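Local coordinates for protein shikimate dehydrogenase (NADP(+)) (Thermotoga maritima, PDB 3U62) that probably catalyses the reversible NADPH-linked reduction of 3-dehydroshikimate to shikimate, a step in chorismate and aromatic amino acid biosynthesis, at residues Leu190-Asp203 with Ala210-Met224. Residues are numbered along the deposited sequence; the frame is centred on the assembly and turned at random.
Sequences LKNLSLVYDVIYFD and ARKLGVKHIIKGNLM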
loop_
_atom_site.group_PDB
_atom_site.type_symbol
_atom_site.label_atom_id
_atom_site.label_comp_id
_atom_site.label_asym_id
_atom_site.label_seq_id
_atom_site.Cartn_x
_atom_site.Cartn_y
_atom_site.Cartn_z
ATOM N N LEU A 190 -15.014 9.562 14.391
ATOM C CA LEU A 190 -15.179 8.565 13.334
ATOM C C LEU A 190 -16.598 8.486 12.778
ATOM O O LEU A 190 -16.781 8.234 11.586
ATOM C CB LEU A 190 -14.771 7.174 13.833
ATOM C CG LEU A 190 -13.302 6.872 14.145
ATOM C CD1 LEU A 190 -13.189 5.573 14.927
ATOM C CD2 LEU A 190 -12.468 6.801 12.874
ATOM N N LYS A 191 -17.590 8.700 13.641
ATOM C CA LYS A 191 -18.989 8.351 13.337
ATOM C C LYS A 191 -19.558 8.952 12.053
ATOM O O LYS A 191 -20.337 8.298 11.356
ATOM C CB LYS A 191 -19.909 8.671 14.525
ATOM C CG LYS A 191 -20.102 10.160 14.802
ATOM C CD LYS A 191 -21.004 10.401 15.997
ATOM C CE LYS A 191 -21.235 11.893 16.205
ATOM N NZ LYS A 191 -22.038 12.171 17.430
ATOM N N ASN A 192 -19.169 10.186 11.743
ATOM C CA ASN A 192 -19.728 10.897 10.599
ATOM C C ASN A 192 -18.841 10.893 9.358
ATOM O O ASN A 192 -19.134 11.591 8.383
ATOM C CB ASN A 192 -20.090 12.331 10.988
ATOM C CG ASN A 192 -21.323 12.399 11.871
ATOM O OD1 ASN A 192 -22.182 11.514 11.842
ATOM N ND2 ASN A 192 -21.422 13.463 12.658
ATOM N N LEU A 193 -17.764 10.111 9.392
ATOM C CA LEU A 193 -16.971 9.877 8.192
ATOM C C LEU A 193 -17.809 9.098 7.182
ATOM O O LEU A 193 -18.661 8.289 7.564
ATOM C CB LEU A 193 -15.696 9.094 8.515
ATOM C CG LEU A 193 -14.621 9.743 9.396
ATOM C CD1 LEU A 193 -13.603 8.702 9.823
ATOM C CD2 LEU A 193 -13.931 10.909 8.695
ATOM N N SER A 194 -17.566 9.346 5.900
ATOM C CA SER A 194 -18.217 8.582 4.839
ATOM C C SER A 194 -17.331 7.444 4.335
ATOM O O SER A 194 -17.822 6.499 3.714
ATOM C CB SER A 194 -18.632 9.496 3.682
ATOM O OG SER A 194 -17.502 10.161 3.121
ATOM N N LEU A 195 -16.031 7.540 4.607
ATOM C CA LEU A 195 -15.077 6.505 4.216
ATOM C C LEU A 195 -14.020 6.262 5.287
ATOM O O LEU A 195 -13.368 7.196 5.757
ATOM C CB LEU A 195 -14.401 6.861 2.883
ATOM C CG LEU A 195 -13.229 5.994 2.389
ATOM C CD1 LEU A 195 -13.680 4.592 1.995
ATOM C CD2 LEU A 195 -12.517 6.671 1.229
ATOM N N VAL A 196 -13.874 4.997 5.674
ATOM C CA VAL A 196 -12.740 4.549 6.476
ATOM C C VAL A 196 -11.981 3.513 5.652
ATOM O O VAL A 196 -12.529 2.469 5.282
ATOM C CB VAL A 196 -13.176 3.968 7.845
ATOM C CG1 VAL A 196 -12.007 3.275 8.546
ATOM C CG2 VAL A 196 -13.752 5.066 8.735
ATOM N N TYR A 197 -10.724 3.824 5.360
ATOM C CA TYR A 197 -9.895 3.013 4.484
ATOM C C TYR A 197 -8.637 2.611 5.240
ATOM O O TYR A 197 -7.944 3.460 5.804
ATOM C CB TYR A 197 -9.542 3.825 3.234
ATOM C CG TYR A 197 -8.936 3.053 2.076
ATOM C CD1 TYR A 197 -9.655 2.859 0.895
ATOM C CD2 TYR A 197 -7.634 2.554 2.141
ATOM C CE1 TYR A 197 -9.102 2.169 -0.182
ATOM C CE2 TYR A 197 -7.073 1.862 1.073
ATOM C CZ TYR A 197 -7.811 1.674 -0.083
ATOM O OH TYR A 197 -7.256 0.989 -1.139
ATOM N N ASP A 198 -8.351 1.314 5.260
ATOM C CA ASP A 198 -7.160 0.803 5.925
ATOM C C ASP A 198 -6.358 -0.018 4.926
ATOM O O ASP A 198 -6.895 -0.930 4.297
ATOM C CB ASP A 198 -7.556 -0.052 7.135
ATOM C CG ASP A 198 -6.452 -0.150 8.179
ATOM O OD1 ASP A 198 -5.258 -0.170 7.808
ATOM O OD2 ASP A 198 -6.784 -0.219 9.383
ATOM N N VAL A 199 -5.078 0.313 4.772
ATOM C CA VAL A 199 -4.211 -0.417 3.842
ATOM C C VAL A 199 -3.880 -1.817 4.359
ATOM O O VAL A 199 -3.427 -2.675 3.594
ATOM C CB VAL A 199 -2.897 0.348 3.504
ATOM C CG1 VAL A 199 -3.204 1.727 2.917
ATOM C CG2 VAL A 199 -1.986 0.458 4.732
ATOM N N ILE A 200 -4.100 -2.036 5.655
ATOM C CA ILE A 200 -3.883 -3.344 6.264
ATOM C C ILE A 200 -4.916 -4.336 5.736
ATOM O O ILE A 200 -6.117 -4.051 5.686
ATOM C CB ILE A 200 -3.874 -3.281 7.811
ATOM C CG1 ILE A 200 -2.737 -2.367 8.285
ATOM C CG2 ILE A 200 -3.711 -4.680 8.416
ATOM C CD1 ILE A 200 -2.866 -1.884 9.718
ATOM N N TYR A 201 -4.407 -5.494 5.335
ATOM C CA TYR A 201 -5.149 -6.506 4.602
ATOM C C TYR A 201 -6.331 -7.101 5.381
ATOM O O TYR A 201 -7.378 -7.397 4.802
ATOM C CB TYR A 201 -4.165 -7.599 4.162
ATOM C CG TYR A 201 -4.802 -8.768 3.465
ATOM C CD1 TYR A 201 -5.195 -9.897 4.185
ATOM C CD2 TYR A 201 -5.021 -8.750 2.089
ATOM C CE1 TYR A 201 -5.791 -10.977 3.556
ATOM C CE2 TYR A 201 -5.621 -9.830 1.447
ATOM C CZ TYR A 201 -5.998 -10.940 2.189
ATOM O OH TYR A 201 -6.589 -12.020 1.576
ATOM N N PHE A 202 -6.151 -7.261 6.691
ATOM C CA PHE A 202 -7.132 -7.924 7.558
ATOM C C PHE A 202 -7.821 -6.930 8.497
ATOM O O PHE A 202 -7.415 -5.768 8.583
ATOM C CB PHE A 202 -6.456 -9.048 8.361
ATOM C CG PHE A 202 -5.127 -8.661 8.970
ATOM C CD1 PHE A 202 -5.071 -8.006 10.200
ATOM C CD2 PHE A 202 -3.931 -8.965 8.322
ATOM C CE1 PHE A 202 -3.847 -7.650 10.767
ATOM C CE2 PHE A 202 -2.701 -8.613 8.881
ATOM C CZ PHE A 202 -2.661 -7.955 10.106
ATOM N N ASP A 203 -8.864 -7.396 9.189
ATOM C CA ASP A 203 -9.608 -6.568 10.141
ATOM C C ASP A 203 -8.697 -5.954 11.194
ATOM O O ASP A 203 -7.909 -6.651 11.843
ATOM C CB ASP A 203 -10.710 -7.377 10.834
ATOM C CG ASP A 203 -11.958 -7.538 9.981
ATOM O OD1 ASP A 203 -12.002 -7.032 8.839
ATOM O OD2 ASP A 203 -12.912 -8.185 10.464
ATOM N N ALA A 210 -15.309 1.282 12.816
ATOM C CA ALA A 210 -16.043 1.931 11.731
ATOM C C ALA A 210 -17.344 1.197 11.412
ATOM O O ALA A 210 -18.367 1.826 11.132
ATOM C CB ALA A 210 -15.173 2.037 10.493
ATOM N N ARG A 211 -17.292 -0.136 11.448
ATOM C CA ARG A 211 -18.474 -0.970 11.230
ATOM C C ARG A 211 -19.508 -0.790 12.331
ATOM O O ARG A 211 -20.704 -0.689 12.050
ATOM C CB ARG A 211 -18.085 -2.443 11.111
ATOM C CG ARG A 211 -17.479 -2.808 9.775
ATOM C CD ARG A 211 -16.925 -4.211 9.796
ATOM N NE ARG A 211 -16.124 -4.488 8.608
ATOM C CZ ARG A 211 -15.227 -5.465 8.519
ATOM N NH1 ARG A 211 -14.999 -6.268 9.553
ATOM N NH2 ARG A 211 -14.547 -5.638 7.394
ATOM N N LYS A 212 -19.039 -0.752 13.578
ATOM C CA LYS A 212 -19.908 -0.512 14.729
ATOM C C LYS A 212 -20.657 0.816 14.610
ATOM O O LYS A 212 -21.797 0.930 15.067
ATOM C CB LYS A 212 -19.105 -0.541 16.033
ATOM C CG LYS A 212 -18.679 -1.930 16.477
ATOM C CD LYS A 212 -18.005 -1.892 17.839
ATOM C CE LYS A 212 -17.539 -3.275 18.260
ATOM N NZ LYS A 212 -16.742 -3.236 19.518
ATOM N N LEU A 213 -20.015 1.805 13.991
ATOM C CA LEU A 213 -20.572 3.156 13.894
ATOM C C LEU A 213 -21.368 3.407 12.609
ATOM O O LEU A 213 -21.999 4.458 12.458
ATOM C CB LEU A 213 -19.465 4.205 14.062
ATOM C CG LEU A 213 -18.700 4.192 15.394
ATOM C CD1 LEU A 213 -17.445 5.047 15.300
ATOM C CD2 LEU A 213 -19.577 4.646 16.558
ATOM N N GLY A 214 -21.336 2.444 11.691
ATOM C CA GLY A 214 -22.129 2.508 10.466
ATOM C C GLY A 214 -21.590 3.432 9.390
ATOM O O GLY A 214 -22.367 4.026 8.635
ATOM N N VAL A 215 -20.265 3.558 9.323
ATOM C CA VAL A 215 -19.606 4.341 8.277
ATOM C C VAL A 215 -19.967 3.750 6.911
ATOM O O VAL A 215 -19.875 2.536 6.714
ATOM C CB VAL A 215 -18.067 4.387 8.481
ATOM C CG1 VAL A 215 -17.366 5.029 7.289
ATOM C CG2 VAL A 215 -17.723 5.136 9.760
ATOM N N LYS A 216 -20.391 4.613 5.986
ATOM C CA LYS A 216 -20.895 4.195 4.674
ATOM C C LYS A 216 -19.975 3.201 3.963
ATOM O O LYS A 216 -20.384 2.075 3.665
ATOM C CB LYS A 216 -21.152 5.419 3.787
ATOM C CG LYS A 216 -21.806 5.102 2.448
ATOM C CD LYS A 216 -22.023 6.366 1.637
ATOM C CE LYS A 216 -22.801 6.085 0.365
ATOM N NZ LYS A 216 -23.072 7.335 -0.407
ATOM N N HIS A 217 -18.741 3.620 3.694
ATOM C CA HIS A 217 -17.758 2.749 3.063
ATOM C C HIS A 217 -16.608 2.441 4.004
ATOM O O HIS A 217 -15.936 3.344 4.508
ATOM C CB HIS A 217 -17.214 3.365 1.776
ATOM C CG HIS A 217 -18.246 3.557 0.712
ATOM N ND1 HIS A 217 -18.969 2.514 0.173
ATOM C CD2 HIS A 217 -18.651 4.674 0.061
ATOM C CE1 HIS A 217 -19.788 2.985 -0.751
ATOM N NE2 HIS A 217 -19.615 4.291 -0.836
ATOM N N ILE A 218 -16.398 1.150 4.240
ATOM C CA ILE A 218 -15.288 0.677 5.053
ATOM C C ILE A 218 -14.489 -0.312 4.218
ATOM O O ILE A 218 -14.933 -1.440 3.969
ATOM C CB ILE A 218 -15.775 0.036 6.369
ATOM C CG1 ILE A 218 -16.633 1.033 7.151
ATOM C CG2 ILE A 218 -14.589 -0.421 7.215
ATOM C CD1 ILE A 218 -17.718 0.391 8.000
ATOM N N ILE A 219 -13.315 0.126 3.776
ATOM C CA ILE A 219 -12.510 -0.645 2.838
ATOM C C ILE A 219 -11.176 -1.038 3.471
ATOM O O ILE A 219 -10.391 -0.176 3.871
ATOM C CB ILE A 219 -12.286 0.139 1.511
ATOM C CG1 ILE A 219 -13.634 0.474 0.855
ATOM C CG2 ILE A 219 -11.407 -0.657 0.550
ATOM C CD1 ILE A 219 -13.577 1.589 -0.202
ATOM N N LYS A 220 -10.940 -2.346 3.573
ATOM C CA LYS A 220 -9.660 -2.871 4.048
ATOM C C LYS A 220 -8.672 -2.969 2.890
ATOM O O LYS A 220 -9.010 -2.657 1.746
ATOM C CB LYS A 220 -9.820 -4.253 4.691
ATOM C CG LYS A 220 -10.873 -4.365 5.779
ATOM C CD LYS A 220 -10.868 -5.765 6.385
ATOM C CE LYS A 220 -11.315 -6.835 5.386
ATOM N NZ LYS A 220 -11.232 -8.203 5.969
ATOM N N GLY A 221 -7.458 -3.421 3.189
ATOM C CA GLY A 221 -6.376 -3.445 2.208
ATOM C C GLY A 221 -6.437 -4.532 1.150
ATOM O O GLY A 221 -5.552 -4.606 0.294
ATOM N N ASN A 222 -7.470 -5.373 1.198
ATOM C CA ASN A 222 -7.582 -6.498 0.268
ATOM C C ASN A 222 -7.808 -6.097 -1.194
ATOM O O ASN A 222 -7.251 -6.729 -2.097
ATOM C CB ASN A 222 -8.638 -7.510 0.734
ATOM C CG ASN A 222 -10.026 -6.905 0.855
ATOM O OD1 ASN A 222 -10.185 -5.725 1.174
ATOM N ND2 ASN A 222 -11.045 -7.721 0.609
ATOM N N LEU A 223 -8.618 -5.063 -1.426
ATOM C CA LEU A 223 -8.846 -4.556 -2.786
ATOM C C LEU A 223 -7.589 -3.913 -3.366
ATOM O O LEU A 223 -7.245 -4.150 -4.527
ATOM C CB LEU A 223 -10.011 -3.558 -2.819
ATOM C CG LEU A 223 -11.443 -4.090 -2.948
ATOM C CD1 LEU A 223 -12.438 -2.972 -2.656
ATOM C CD2 LEU A 223 -11.701 -4.685 -4.335
ATOM N N MET A 224 -6.915 -3.101 -2.553
ATOM C CA MET A 224 -5.643 -2.484 -2.924
ATOM C C MET A 224 -4.613 -3.552 -3.292
ATOM O O MET A 224 -3.916 -3.422 -4.301
ATOM C CB MET A 224 -5.122 -1.606 -1.782
ATOM C CG MET A 224 -3.809 -0.888 -2.061
ATOM S SD MET A 224 -3.214 -0.013 -0.602
ATOM C CE MET A 224 -1.612 0.554 -1.171
HETATM O O HOH W 1 -22.393 6.586 10.778
HETATM O O HOH W 2 -21.020 7.349 6.516
HETATM O O HOH W 3 -8.385 -1.540 -0.690
HETATM O O HOH W 4 -3.116 -3.561 0.902
HETATM O O HOH W 5 -8.961 -9.714 4.856
#
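Strands 195-198 and 217-219 run parallel, their short axes 4.8 Å apart and 1° from alignment. The ladder starts where His217 N meets Ser194 O; Val196 then gives its N-H to His217 O and its carbonyl to Ile219 N, and Asp198 N closes on Ile219 O at 2.9 Å. Past the strand ends Gly221 N reaches Ile200 O from above the carbonyl plane; Gly221 CA makes a CA-H...O contact of 3.3 Å with Val199 O, and a CB here would point into that carbonyl and clash. On one face, Ile219 sets CG2 3.7 Å from Tyr197 CE1 and CD1 against Leu195 CD1. Ile219 CG2 gets there because it stands anti to its own N, with CG1 at chi1 -59°. Tyr197 OH also bonds Ser101 and a water held by Lys220 O and Met224 N. Across the sheet, Val196 CG2 packs on Ala210 CB and Val215 CG1. Asp203 OD2 takes a weak bond from Arg211 NH1, 3.0 Å, in plane at the guanidinium edge; Lys220 completes the salt-bridge network, bending at chi3 (-66°) to bring NZ 3.2 Å from Asp203 OD1, above the carboxylate plane. A methionine in place of Lys220 would probably leave Asp203 leaning on Arg211 alone within this network. Helix 205-213 connects the strands as a right-handed beta-alpha-beta crossover at the edge of the Rossmann-type sheet, whose C-terminal loops carry Val199 and Gly221, predicted to bind NADP(+), and Tyr201, predicted to bind shikimate.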